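Local coordinates for protein trans-isoprenyl diphosphate synthase (PDB 3OYR) that probably makes all-trans-octaprenyl diphosphate, a precursor of the quinone side chain, by adding isopentenyl diphosphate units to farnesyl diphosphate, at residues B[19-24]-B[338-342]; B[31-35]-B[70-74]; B[74-79]-B[327-333]; B[179-184]-B[257-263]; B[248-252]-B[289-294]. All blocks are in the same frame, centred on the assembly; numbering follows the deposited sequence. Where two conformers were deposited one is given.

From the N terminus, interaction 1 ties the loop ahead of helix 25-45 to the end of helix 328-342, closing a loop of more than 300 residues in which the other four nest. Interaction 2 is a short closure joining helix 25-45 to helix 68-79. Interaction 3 follows it in series, sharing Val74, and sets helix 68-79 against the start of helix 328-342; the Asp34-Arg78 salt bridge links the two. Within the loop of interaction 3, 179-184 meets 257-263 in interaction 4 and 248-252 meets 289-294 in interaction 5. These two cross along the chain, touch through Thr258 and Asp251, and bind the later helices beside the calcium site.

Interaction 1. Residues B[19-24]-B[338-342]; sequences RKSGSV and DFAVS
Val24 lays its CG1 methyl over one face of the Phe339 ring, a CH-pi contact with CG1 3.9 Å from the ring centroid and 30° off the normal. The methyl sits toward the CD2-CE2 side of the ring. Phe339 offers that face because its CG stands anti to the backbone N (chi1 -179°), which carries the ring along the loop; nearer the backbone, Phe339 CB lies 3.8 Å from Ser23 N. Gly22 passes close to Asp338 and Phe339 with a positive phi of 67°, and any CB on it would run into Asp338 CB and Phe339 N. In this mainly helical isoprenoid synthase fold, the contact lays the loop that leads into helix 25-45 across the C-terminal turn of helix 328-342, at the surface. Ser342 OG, held between its own backbone N and carbonyl carbon, points back at the loop and donates to Ser21 O; the modelled OG-O distance of 2.4 Å is doubtfully short. A water donates to Lys20 O and to Asp338 O, 2.8 Å from each, so Asp338 O serves both this water and the helical N-H of Ser342. Asp338 OD2 comes within 3.6 Å of Lys20 CB. The Lys20 chain bends farther out and leads away, leaving NZ 4.9 Å from OD2, while the carboxylate makes its salt bridge with Lys318. The poorly ordered Arg19 chain crosses Val341 at about a right angle, NH1 lying 4.2 Å from Val341 CG1, and NH2 pairs with Asp308 on helix 302-320.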
# COMPACT_ATOMS: atom_id res chain seq x y z
N ARG B 19 4.30 38.89 3.00
CA ARG B 19 3.48 38.12 2.04
C ARG B 19 2.06 37.83 2.54
O ARG B 19 1.85 37.71 3.75
CB ARG B 19 4.20 36.81 1.65
CG ARG B 19 4.58 35.92 2.84
CD ARG B 19 5.30 34.66 2.40
NE ARG B 19 6.76 34.78 2.47
CZ ARG B 19 7.52 34.35 3.48
NH1 ARG B 19 6.98 33.77 4.55
NH2 ARG B 19 8.84 34.51 3.42
N LYS B 20 1.11 37.71 1.61
CA LYS B 20 -0.30 37.39 1.94
C LYS B 20 -0.44 36.05 2.67
O LYS B 20 0.30 35.10 2.39
CB LYS B 20 -1.18 37.36 0.69
CG LYS B 20 -1.80 38.70 0.31
CD LYS B 20 -2.79 38.56 -0.87
CE LYS B 20 -2.09 38.25 -2.19
NZ LYS B 20 -2.98 38.51 -3.34
N SER B 21 -1.37 36.01 3.62
CA SER B 21 -1.65 34.83 4.42
C SER B 21 -2.33 33.71 3.63
O SER B 21 -1.98 32.53 3.76
CB SER B 21 -2.52 35.19 5.63
OG SER B 21 -1.73 35.76 6.66
N GLY B 22 -3.32 34.08 2.81
CA GLY B 22 -4.24 33.11 2.24
C GLY B 22 -5.11 32.50 3.33
O GLY B 22 -5.12 32.97 4.47
N SER B 23 -5.83 31.44 2.96
CA SER B 23 -6.72 30.69 3.86
C SER B 23 -7.23 29.50 3.08
O SER B 23 -7.03 29.43 1.87
CB SER B 23 -7.92 31.56 4.30
OG SER B 23 -8.50 32.20 3.18
N VAL B 24 -7.88 28.55 3.76
CA VAL B 24 -8.57 27.47 3.04
C VAL B 24 -10.05 27.77 2.89
O VAL B 24 -10.74 27.07 2.14
CB VAL B 24 -8.40 26.07 3.71
CG1 VAL B 24 -7.01 25.59 3.54
CG2 VAL B 24 -8.79 26.08 5.19
N ASP B 338 -0.84 30.38 -0.75
CA ASP B 338 -0.33 31.22 0.34
C ASP B 338 -0.51 30.56 1.68
O ASP B 338 0.36 30.67 2.57
CB ASP B 338 -1.03 32.60 0.30
CG ASP B 338 -0.58 33.44 -0.89
OD1 ASP B 338 0.53 33.20 -1.41
OD2 ASP B 338 -1.34 34.33 -1.32
N PHE B 339 -1.64 29.87 1.83
CA PHE B 339 -1.93 29.15 3.06
C PHE B 339 -0.92 28.03 3.32
O PHE B 339 -0.50 27.82 4.46
CB PHE B 339 -3.36 28.59 3.07
CG PHE B 339 -3.70 27.86 4.33
CD1 PHE B 339 -4.00 28.57 5.50
CD2 PHE B 339 -3.70 26.48 4.38
CE1 PHE B 339 -4.32 27.90 6.67
CE2 PHE B 339 -4.01 25.80 5.56
CZ PHE B 339 -4.33 26.51 6.70
N ALA B 340 -0.54 27.31 2.26
CA ALA B 340 0.50 26.28 2.38
C ALA B 340 1.76 26.78 3.09
O ALA B 340 2.33 26.07 3.92
CB ALA B 340 0.84 25.69 1.01
N VAL B 341 2.17 28.02 2.80
CA VAL B 341 3.34 28.64 3.41
C VAL B 341 3.03 29.27 4.78
O VAL B 341 3.81 29.14 5.72
CB VAL B 341 3.96 29.71 2.47
CG1 VAL B 341 5.21 30.31 3.06
CG2 VAL B 341 4.26 29.09 1.11
N SER B 342 1.87 29.93 4.91
CA SER B 342 1.56 30.69 6.15
C SER B 342 1.02 29.88 7.34
O SER B 342 1.18 30.30 8.49
CB SER B 342 0.63 31.87 5.85
OG SER B 342 -0.67 31.44 5.48
O HOH W 1 2.03 32.87 2.51

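Interaction 2. Residues B[31-35]-B[70-74]; sequences AEADM and PLMTV
Met35 threads its side chain between Leu71, Val74 and Pro70. Its CB sets the course by holding CG beside the backbone N, anti to the carbonyl carbon. CG then comes against the CD2 methyl of Leu71 at 3.6 Å, the two side chains crossing at about a right angle. A bend at chi2 (-55°) swings the sulfur toward helix 68-79, where SD lies 4.0 Å from that same Leu71 CD2 and touches both Val74 CG2 and Pro70 CB at 4.1 Å. A second bend at chi3 (-72°) turns the terminal methyl onto the proline ring, CE being 3.9 Å from Pro70 CB and equally far from Pro70 CG. The motif is a steep helix crossing: the segments of helix 25-45 and helix 68-79 run at 113°, and Met35, Ala31, Leu71, Val74 and Pro70 fill the space between them. Ala31 adds its CB to the Leu71 CD2 methyl at 3.6 Å, so one methyl is shared by Met35 and Ala31. The same Ala31 CB also meets Val74 CG1, 3.7 Å away. Val74 has CG1 anti to its backbone N, and this branch passes from Ala31 to Asp34, whose aliphatic CB and OD2 both lie against it. No hydrogen bond spans the two segments; the buried Asp34 carboxylate instead uses OD1 for a salt bridge with Arg78 and a hydrogen bond from Gln88 on helix 87-109.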
# COMPACT_ATOMS: atom_id res chain seq x y z
N ALA B 31 -16.28 23.97 -2.14
CA ALA B 31 -16.24 22.52 -2.33
C ALA B 31 -17.20 21.72 -1.42
O ALA B 31 -17.32 20.50 -1.56
CB ALA B 31 -14.82 22.02 -2.15
N GLU B 32 -17.87 22.43 -0.51
CA GLU B 32 -18.80 21.86 0.46
C GLU B 32 -19.72 20.79 -0.12
O GLU B 32 -19.75 19.67 0.39
CB GLU B 32 -19.63 22.98 1.11
CG GLU B 32 -20.53 22.54 2.26
CD GLU B 32 -21.16 23.71 3.02
OE1 GLU B 32 -21.31 24.81 2.43
OE2 GLU B 32 -21.49 23.54 4.21
N ALA B 33 -20.43 21.11 -1.20
CA ALA B 33 -21.38 20.19 -1.79
C ALA B 33 -20.70 18.95 -2.40
O ALA B 33 -21.29 17.87 -2.44
CB ALA B 33 -22.28 20.90 -2.83
N ASP B 34 -19.48 19.10 -2.89
CA ASP B 34 -18.74 17.96 -3.42
C ASP B 34 -18.11 17.13 -2.31
O ASP B 34 -18.04 15.91 -2.41
CB ASP B 34 -17.69 18.43 -4.41
CG ASP B 34 -18.31 18.89 -5.72
OD1 ASP B 34 -19.13 18.14 -6.30
OD2 ASP B 34 -17.99 20.00 -6.16
N MET B 35 -17.63 17.80 -1.27
CA MET B 35 -17.00 17.10 -0.16
C MET B 35 -17.95 16.26 0.69
O MET B 35 -17.52 15.33 1.37
CB MET B 35 -16.23 18.06 0.72
CG MET B 35 -14.87 18.51 0.10
SD MET B 35 -13.69 17.23 -0.41
CE MET B 35 -13.12 16.65 1.19
N PRO B 70 -8.11 15.75 -1.29
CA PRO B 70 -9.40 15.65 -2.01
C PRO B 70 -9.98 16.99 -2.44
O PRO B 70 -10.63 17.06 -3.50
CB PRO B 70 -10.35 14.94 -1.01
CG PRO B 70 -9.65 14.98 0.32
CD PRO B 70 -8.17 15.05 0.01
N LEU B 71 -9.78 18.04 -1.62
CA LEU B 71 -10.17 19.40 -1.97
C LEU B 71 -9.56 19.84 -3.29
O LEU B 71 -10.24 20.47 -4.12
CB LEU B 71 -9.79 20.41 -0.87
CG LEU B 71 -10.71 20.47 0.35
CD1 LEU B 71 -10.14 21.41 1.44
CD2 LEU B 71 -12.10 20.85 -0.04
N MET B 72 -8.29 19.52 -3.48
CA MET B 72 -7.61 19.89 -4.72
C MET B 72 -8.15 19.12 -5.92
O MET B 72 -8.30 19.70 -6.99
CB MET B 72 -6.09 19.79 -4.58
CG MET B 72 -5.53 21.00 -3.87
SD MET B 72 -3.90 20.74 -3.19
CE MET B 72 -3.03 20.41 -4.74
N THR B 73 -8.46 17.84 -5.74
CA THR B 73 -9.12 17.07 -6.78
C THR B 73 -10.45 17.74 -7.14
O THR B 73 -10.74 17.95 -8.33
CB THR B 73 -9.40 15.61 -6.34
OG1 THR B 73 -8.17 14.98 -5.98
CG2 THR B 73 -10.09 14.80 -7.46
N VAL B 74 -11.24 18.07 -6.12
CA VAL B 74 -12.52 18.77 -6.33
C VAL B 74 -12.31 20.11 -7.06
O VAL B 74 -12.90 20.36 -8.12
CB VAL B 74 -13.31 18.95 -5.00
CG1 VAL B 74 -14.45 19.96 -5.21
CG2 VAL B 74 -13.85 17.61 -4.52

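Interaction 3. Residues B[74-79]-B[327-333]; sequences VAAARL and NDWREAL
Asn327 OD1 accepts the N-H of Arg330 at 2.8 Å, a straight N-cap bond (170° at the hydrogen), and the Leu79 CD1 methyl presses on the same oxygen from across the contact at 3.6 Å. Two residues on, the indole of Trp329 is a knob in a hole formed by Val74, Ala75, Arg78 and Leu79. Arg78 CB rides over one face of it, 3.7 Å from the centroid of the five-membered ring and 24° off its normal, in a CH-pi contact. Arg78 CG follows at the rim of the six-membered ring, 3.5 Å from Trp329 CZ2, before a bend at chi2 sends the guanidinium off toward Asp34 of helix 25-45. Were Trp329 an alanine, a gap would probably open between the helices, and the Arg78 methylenes would lose the surface they rest on. Deeper in, Ala75 CB meets Leu333 CD2 at 3.6 Å, and Leu79 CD2 approaches Leu333 CD1. The two helical segments run near-antiparallel, at 149° with axes 9.7 Å apart. Helix 25-45 closes one side through Leu27 on Ala75 and Leu30 on Trp329, while Phe87 of helix 87-109 backs Val74 and Arg78.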
# COMPACT_ATOMS: atom_id res chain seq x y z
N VAL B 74 -11.24 18.07 -6.12
CA VAL B 74 -12.52 18.77 -6.33
C VAL B 74 -12.31 20.11 -7.06
O VAL B 74 -12.90 20.36 -8.12
CB VAL B 74 -13.31 18.95 -5.00
CG1 VAL B 74 -14.45 19.96 -5.21
CG2 VAL B 74 -13.85 17.61 -4.52
N ALA B 75 -11.44 20.95 -6.51
CA ALA B 75 -11.10 22.24 -7.16
C ALA B 75 -10.65 22.12 -8.62
O ALA B 75 -11.09 22.90 -9.49
CB ALA B 75 -10.05 23.00 -6.34
N ALA B 76 -9.79 21.13 -8.89
CA ALA B 76 -9.26 20.94 -10.24
C ALA B 76 -10.34 20.51 -11.20
O ALA B 76 -10.36 20.96 -12.34
CB ALA B 76 -8.14 19.92 -10.24
N ALA B 77 -11.24 19.64 -10.73
CA ALA B 77 -12.33 19.17 -11.58
C ALA B 77 -13.32 20.28 -11.96
O ALA B 77 -13.73 20.41 -13.13
CB ALA B 77 -13.06 17.99 -10.91
N ARG B 78 -13.69 21.09 -10.98
CA ARG B 78 -14.58 22.23 -11.21
C ARG B 78 -13.94 23.36 -12.02
O ARG B 78 -14.60 23.97 -12.86
CB ARG B 78 -15.11 22.78 -9.88
CG ARG B 78 -16.01 21.80 -9.09
CD ARG B 78 -17.26 21.44 -9.89
NE ARG B 78 -18.13 20.47 -9.21
CZ ARG B 78 -19.12 19.82 -9.82
NH1 ARG B 78 -19.35 20.02 -11.11
NH2 ARG B 78 -19.87 18.95 -9.16
N LEU B 79 -12.65 23.63 -11.77
CA LEU B 79 -11.90 24.63 -12.56
C LEU B 79 -11.81 24.18 -14.01
O LEU B 79 -12.03 24.97 -14.93
CB LEU B 79 -10.51 24.91 -11.97
CG LEU B 79 -9.69 26.11 -12.50
CD1 LEU B 79 -10.49 27.42 -12.52
CD2 LEU B 79 -8.39 26.30 -11.70
N ASN B 327 -11.73 33.26 -11.78
CA ASN B 327 -12.99 33.03 -11.07
C ASN B 327 -12.77 32.68 -9.60
O ASN B 327 -11.65 32.80 -9.11
CB ASN B 327 -13.82 31.96 -11.80
CG ASN B 327 -13.10 30.62 -11.93
OD1 ASN B 327 -12.26 30.23 -11.10
ND2 ASN B 327 -13.44 29.89 -12.96
N ASP B 328 -13.81 32.25 -8.91
CA ASP B 328 -13.72 31.93 -7.47
C ASP B 328 -12.87 30.70 -7.17
O ASP B 328 -12.14 30.67 -6.18
CB ASP B 328 -15.12 31.76 -6.85
CG ASP B 328 -15.85 33.08 -6.69
OD1 ASP B 328 -17.08 33.12 -6.92
OD2 ASP B 328 -15.20 34.08 -6.32
N TRP B 329 -12.98 29.69 -8.03
CA TRP B 329 -12.20 28.46 -7.90
C TRP B 329 -10.73 28.79 -8.03
O TRP B 329 -9.91 28.37 -7.19
CB TRP B 329 -12.59 27.45 -8.98
CG TRP B 329 -13.86 26.75 -8.68
CD1 TRP B 329 -15.04 26.87 -9.35
CD2 TRP B 329 -14.09 25.82 -7.62
NE1 TRP B 329 -15.99 26.06 -8.78
CE2 TRP B 329 -15.44 25.41 -7.71
CE3 TRP B 329 -13.29 25.29 -6.59
CZ2 TRP B 329 -16.01 24.49 -6.81
CZ3 TRP B 329 -13.84 24.37 -5.72
CH2 TRP B 329 -15.19 23.97 -5.84
N ARG B 330 -10.39 29.58 -9.05
CA ARG B 330 -8.98 30.01 -9.22
C ARG B 330 -8.44 30.82 -8.02
O ARG B 330 -7.35 30.53 -7.52
CB ARG B 330 -8.72 30.74 -10.53
CG ARG B 330 -7.28 30.51 -10.98
CD ARG B 330 -6.85 31.38 -12.14
NE ARG B 330 -6.53 32.72 -11.68
CZ ARG B 330 -6.24 33.74 -12.48
NH1 ARG B 330 -6.24 33.58 -13.80
NH2 ARG B 330 -5.96 34.92 -11.95
N GLU B 331 -9.22 31.79 -7.55
CA GLU B 331 -8.86 32.54 -6.35
C GLU B 331 -8.69 31.69 -5.09
O GLU B 331 -7.80 31.93 -4.26
CB GLU B 331 -9.90 33.64 -6.09
CG GLU B 331 -9.69 34.46 -4.81
CD GLU B 331 -9.24 35.89 -5.06
OE1 GLU B 331 -8.78 36.54 -4.09
OE2 GLU B 331 -9.34 36.38 -6.22
N ALA B 332 -9.58 30.70 -4.92
CA ALA B 332 -9.49 29.74 -3.82
C ALA B 332 -8.16 28.95 -3.87
O ALA B 332 -7.51 28.73 -2.84
CB ALA B 332 -10.68 28.78 -3.86
N LEU B 333 -7.75 28.57 -5.07
CA LEU B 333 -6.48 27.84 -5.23
C LEU B 333 -5.25 28.74 -5.04
O LEU B 333 -4.21 28.31 -4.56
CB LEU B 333 -6.43 27.13 -6.58
CG LEU B 333 -7.37 25.93 -6.68
CD1 LEU B 333 -7.15 25.25 -7.99
CD2 LEU B 333 -7.13 24.95 -5.53

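Interaction 4. Residues B[179-184]-B[257-263]; sequences LSQAVY and ATLPLLL
Leu179 opens the contact with both side chain and backbone. Holding CG anti to its N (chi1 170°), it lays CD2 3.8 Å from Ala257 CB and 3.5 Å from Ala257 O. Its own carbonyl oxygen is straddled by the two methyls of Leu262, CD1 at 3.4 Å and CD2 slightly farther. Ser180 turns away to start helix 181-206 as its N-cap, OG accepting Val183 N at 3.2 Å in a nearly straight bond. Gln181 is extended and slides its amide along the leucines of helix 259-267; NE2 ends 3.5 Å from Leu259 CD1 and close to Leu263 CD2. Tyr184 closes the row. Leu259 CB sits over one face of its ring, a CH-pi contact 3.8 Å from the centroid and 27° off the normal, and Tyr184 CE1 lies 3.8 Å from Thr258 CA. The phenol crosses Leu259 at about a right angle, and its OH is hydrogen-bonded to Asp233, the residue after the calcium ligand Asp232. The Thr258 side chain is itself about 7 Å from a bound calcium ion. Around the pair, helix 211-238 brings Leu230 to both Tyr184 and Leu259, and helix 302-320 backs Leu259 and Leu263 through Leu309, Ala305 and Thr306.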
# COMPACT_ATOMS: atom_id res chain seq x y z
N LEU B 179 23.79 15.41 3.54
CA LEU B 179 22.69 15.38 2.60
C LEU B 179 22.68 16.72 1.86
O LEU B 179 22.73 17.78 2.48
CB LEU B 179 21.37 15.16 3.36
CG LEU B 179 20.03 15.31 2.64
CD1 LEU B 179 19.81 14.15 1.70
CD2 LEU B 179 18.89 15.40 3.63
N SER B 180 22.63 16.67 0.54
CA SER B 180 22.57 17.90 -0.24
C SER B 180 21.14 18.41 -0.31
O SER B 180 20.20 17.67 -0.05
CB SER B 180 23.14 17.70 -1.65
OG SER B 180 22.24 16.97 -2.46
N GLN B 181 21.01 19.69 -0.65
CA GLN B 181 19.73 20.33 -0.85
C GLN B 181 18.99 19.70 -2.04
O GLN B 181 17.77 19.56 -2.01
CB GLN B 181 19.96 21.83 -1.06
CG GLN B 181 18.71 22.68 -1.26
CD GLN B 181 18.90 24.14 -0.87
OE1 GLN B 181 18.19 25.02 -1.35
NE2 GLN B 181 19.87 24.41 0.00
N ALA B 182 19.75 19.30 -3.06
CA ALA B 182 19.19 18.72 -4.27
C ALA B 182 18.54 17.35 -4.02
O ALA B 182 17.44 17.10 -4.49
CB ALA B 182 20.24 18.64 -5.37
N VAL B 183 19.22 16.49 -3.26
CA VAL B 183 18.65 15.21 -2.84
C VAL B 183 17.44 15.44 -1.92
O VAL B 183 16.42 14.78 -2.09
CB VAL B 183 19.70 14.25 -2.19
CG1 VAL B 183 19.05 12.94 -1.68
CG2 VAL B 183 20.82 13.92 -3.20
N TYR B 184 17.56 16.40 -0.99
CA TYR B 184 16.43 16.78 -0.16
C TYR B 184 15.19 17.19 -0.97
O TYR B 184 14.09 16.73 -0.65
CB TYR B 184 16.81 17.90 0.80
CG TYR B 184 15.60 18.53 1.45
CD1 TYR B 184 14.99 17.93 2.54
CD2 TYR B 184 15.07 19.73 0.98
CE1 TYR B 184 13.90 18.50 3.14
CE2 TYR B 184 13.96 20.29 1.55
CZ TYR B 184 13.39 19.68 2.64
OH TYR B 184 12.29 20.26 3.22
N ALA B 257 17.61 14.57 8.64
CA ALA B 257 18.02 15.85 8.11
C ALA B 257 16.99 16.37 7.13
O ALA B 257 16.57 15.69 6.18
CB ALA B 257 19.39 15.74 7.43
N THR B 258 16.56 17.59 7.40
CA THR B 258 15.69 18.31 6.49
C THR B 258 16.38 19.65 6.27
O THR B 258 17.32 19.99 6.99
CB THR B 258 14.32 18.52 7.12
OG1 THR B 258 14.46 19.28 8.31
CG2 THR B 258 13.67 17.19 7.47
N LEU B 259 15.90 20.38 5.27
CA LEU B 259 16.45 21.67 4.92
C LEU B 259 16.67 22.67 6.09
O LEU B 259 17.75 23.25 6.16
CB LEU B 259 15.67 22.30 3.77
CG LEU B 259 16.33 23.51 3.11
CD1 LEU B 259 17.57 23.07 2.34
CD2 LEU B 259 15.34 24.26 2.24
N PRO B 260 15.69 22.87 7.01
CA PRO B 260 15.99 23.83 8.09
C PRO B 260 17.27 23.50 8.86
O PRO B 260 18.07 24.40 9.14
CB PRO B 260 14.78 23.72 9.03
CG PRO B 260 13.69 23.21 8.19
CD PRO B 260 14.30 22.38 7.11
N LEU B 261 17.47 22.21 9.14
CA LEU B 261 18.67 21.70 9.79
C LEU B 261 19.93 21.89 8.95
O LEU B 261 20.97 22.33 9.46
CB LEU B 261 18.50 20.22 10.14
CG LEU B 261 19.72 19.53 10.76
CD1 LEU B 261 19.97 20.15 12.11
CD2 LEU B 261 19.56 18.02 10.87
N LEU B 262 19.83 21.55 7.67
CA LEU B 262 20.94 21.69 6.73
C LEU B 262 21.40 23.14 6.58
O LEU B 262 22.61 23.42 6.57
CB LEU B 262 20.54 21.14 5.35
CG LEU B 262 20.29 19.64 5.16
CD1 LEU B 262 19.93 19.37 3.69
CD2 LEU B 262 21.51 18.82 5.56
N LEU B 263 20.43 24.05 6.48
CA LEU B 263 20.71 25.47 6.33
C LEU B 263 21.33 26.03 7.61
O LEU B 263 22.29 26.80 7.52
CB LEU B 263 19.46 26.25 5.95
CG LEU B 263 18.88 26.07 4.54
CD1 LEU B 263 17.56 26.84 4.41
CD2 LEU B 263 19.87 26.50 3.45

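Interaction 5. Residues B[248-252]-B[289-294]; sequences AGDDF and DFRRAR
Phe252 and Phe290 meet at the centre, CD2 of Phe252 coming at the edge of the Phe290 ring, near its plane, and lying 3.8 Å from Phe290 CB. The Phe252 ring rests on helix 287-299 with Ala293 CB over one face, a CH-pi contact 3.9 Å from the centroid and 23° off the normal. Asp289 CB stands at its edge, in plane, 3.8 Å from CE2, and the Phe290 N is closer still to that carbon, at 3.5 Å. Phe290 in turn has Gly249 CA over one face, 3.9 Å from its centroid. A CB on Gly249 (phi 94°) would be jammed against the preceding carbonyl oxygen and tight against Phe290 CE1. Beside it, Ala248 CB lies 3.8 Å from Arg294 NH1. With an alanine here instead of Phe252, the Ala293 methyl would probably lose the ring it packs on, and a gap would open beside Phe290. Farther out, Tyr237 of helix 211-238 touches both phenylalanines, while Ile280 of helix 273-281 flanks Phe252. Asp236, part of a calcium site seen for this protein but binding no calcium here, is held by backbone hydrogen bonding to Gly249 and by Asp251 N. With no hydrogen bond between the two segments, the union relies on CH-pi and dispersion contacts; Asp289 OD1 accepts from Thr286 N, and Arg294 NE bonds to Tyr237 O.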
# COMPACT_ATOMS: atom_id res chain seq x y z
N ALA B 248 6.22 18.16 17.59
CA ALA B 248 7.33 19.00 17.14
C ALA B 248 8.62 18.30 17.51
O ALA B 248 8.74 17.78 18.61
CB ALA B 248 7.27 20.38 17.80
N GLY B 249 9.58 18.25 16.58
CA GLY B 249 10.86 17.61 16.86
C GLY B 249 11.01 16.15 16.46
O GLY B 249 12.06 15.54 16.72
N ASP B 250 9.98 15.58 15.84
CA ASP B 250 10.07 14.21 15.31
C ASP B 250 11.27 14.02 14.37
O ASP B 250 11.99 13.05 14.54
CB ASP B 250 8.77 13.76 14.62
CG ASP B 250 7.76 13.16 15.60
OD1 ASP B 250 8.09 13.01 16.80
OD2 ASP B 250 6.63 12.82 15.16
N ASP B 251 11.49 14.95 13.42
CA ASP B 251 12.62 14.86 12.48
C ASP B 251 13.94 14.84 13.25
O ASP B 251 14.77 13.95 13.03
CB ASP B 251 12.65 16.01 11.46
CG ASP B 251 11.41 16.05 10.54
OD1 ASP B 251 10.75 15.00 10.30
OD2 ASP B 251 11.10 17.15 10.04
N PHE B 252 14.12 15.81 14.15
CA PHE B 252 15.32 15.91 14.95
C PHE B 252 15.57 14.65 15.79
O PHE B 252 16.66 14.08 15.74
CB PHE B 252 15.34 17.16 15.84
CG PHE B 252 16.62 17.32 16.62
CD1 PHE B 252 17.78 17.75 15.98
CD2 PHE B 252 16.68 17.00 17.98
CE1 PHE B 252 18.99 17.87 16.68
CE2 PHE B 252 17.88 17.12 18.69
CZ PHE B 252 19.03 17.56 18.04
N ASP B 289 18.80 18.50 23.77
CA ASP B 289 19.38 18.62 22.43
C ASP B 289 18.40 19.24 21.43
O ASP B 289 18.81 20.03 20.56
CB ASP B 289 19.89 17.26 21.92
CG ASP B 289 21.15 16.77 22.65
OD1 ASP B 289 21.10 15.68 23.23
OD2 ASP B 289 22.18 17.48 22.63
N PHE B 290 17.11 18.91 21.55
CA PHE B 290 16.08 19.49 20.68
C PHE B 290 15.89 20.99 20.91
O PHE B 290 15.83 21.74 19.94
CB PHE B 290 14.73 18.74 20.75
CG PHE B 290 13.62 19.43 19.99
CD1 PHE B 290 13.72 19.65 18.62
CD2 PHE B 290 12.49 19.90 20.66
CE1 PHE B 290 12.72 20.33 17.92
CE2 PHE B 290 11.48 20.56 19.97
CZ PHE B 290 11.59 20.78 18.59
N ARG B 291 15.80 21.40 22.17
CA ARG B 291 15.67 22.82 22.51
C ARG B 291 16.85 23.65 21.99
O ARG B 291 16.65 24.76 21.51
CB ARG B 291 15.52 23.02 24.02
CG ARG B 291 14.08 23.04 24.52
CD ARG B 291 13.59 21.66 24.96
NE ARG B 291 14.40 21.10 26.05
CZ ARG B 291 14.02 20.08 26.84
NH1 ARG B 291 12.84 19.51 26.67
NH2 ARG B 291 14.84 19.65 27.79
N ARG B 292 18.05 23.08 22.08
CA ARG B 292 19.26 23.69 21.53
C ARG B 292 19.20 23.82 20.00
O ARG B 292 19.57 24.86 19.44
CB ARG B 292 20.51 22.90 21.94
N ALA B 293 18.72 22.77 19.34
CA ALA B 293 18.57 22.75 17.88
C ALA B 293 17.52 23.74 17.38
O ALA B 293 17.78 24.51 16.45
CB ALA B 293 18.26 21.34 17.39
N ARG B 294 16.35 23.73 18.02
CA ARG B 294 15.24 24.65 17.72
C ARG B 294 15.68 26.12 17.78
O ARG B 294 15.31 26.92 16.91
CB ARG B 294 14.04 24.37 18.65
CG ARG B 294 13.06 25.53 18.84
CD ARG B 294 11.95 25.19 19.83
NE ARG B 294 10.79 24.63 19.14
CZ ARG B 294 9.66 24.23 19.73
NH1 ARG B 294 8.67 23.74 18.99
NH2 ARG B 294 9.52 24.31 21.05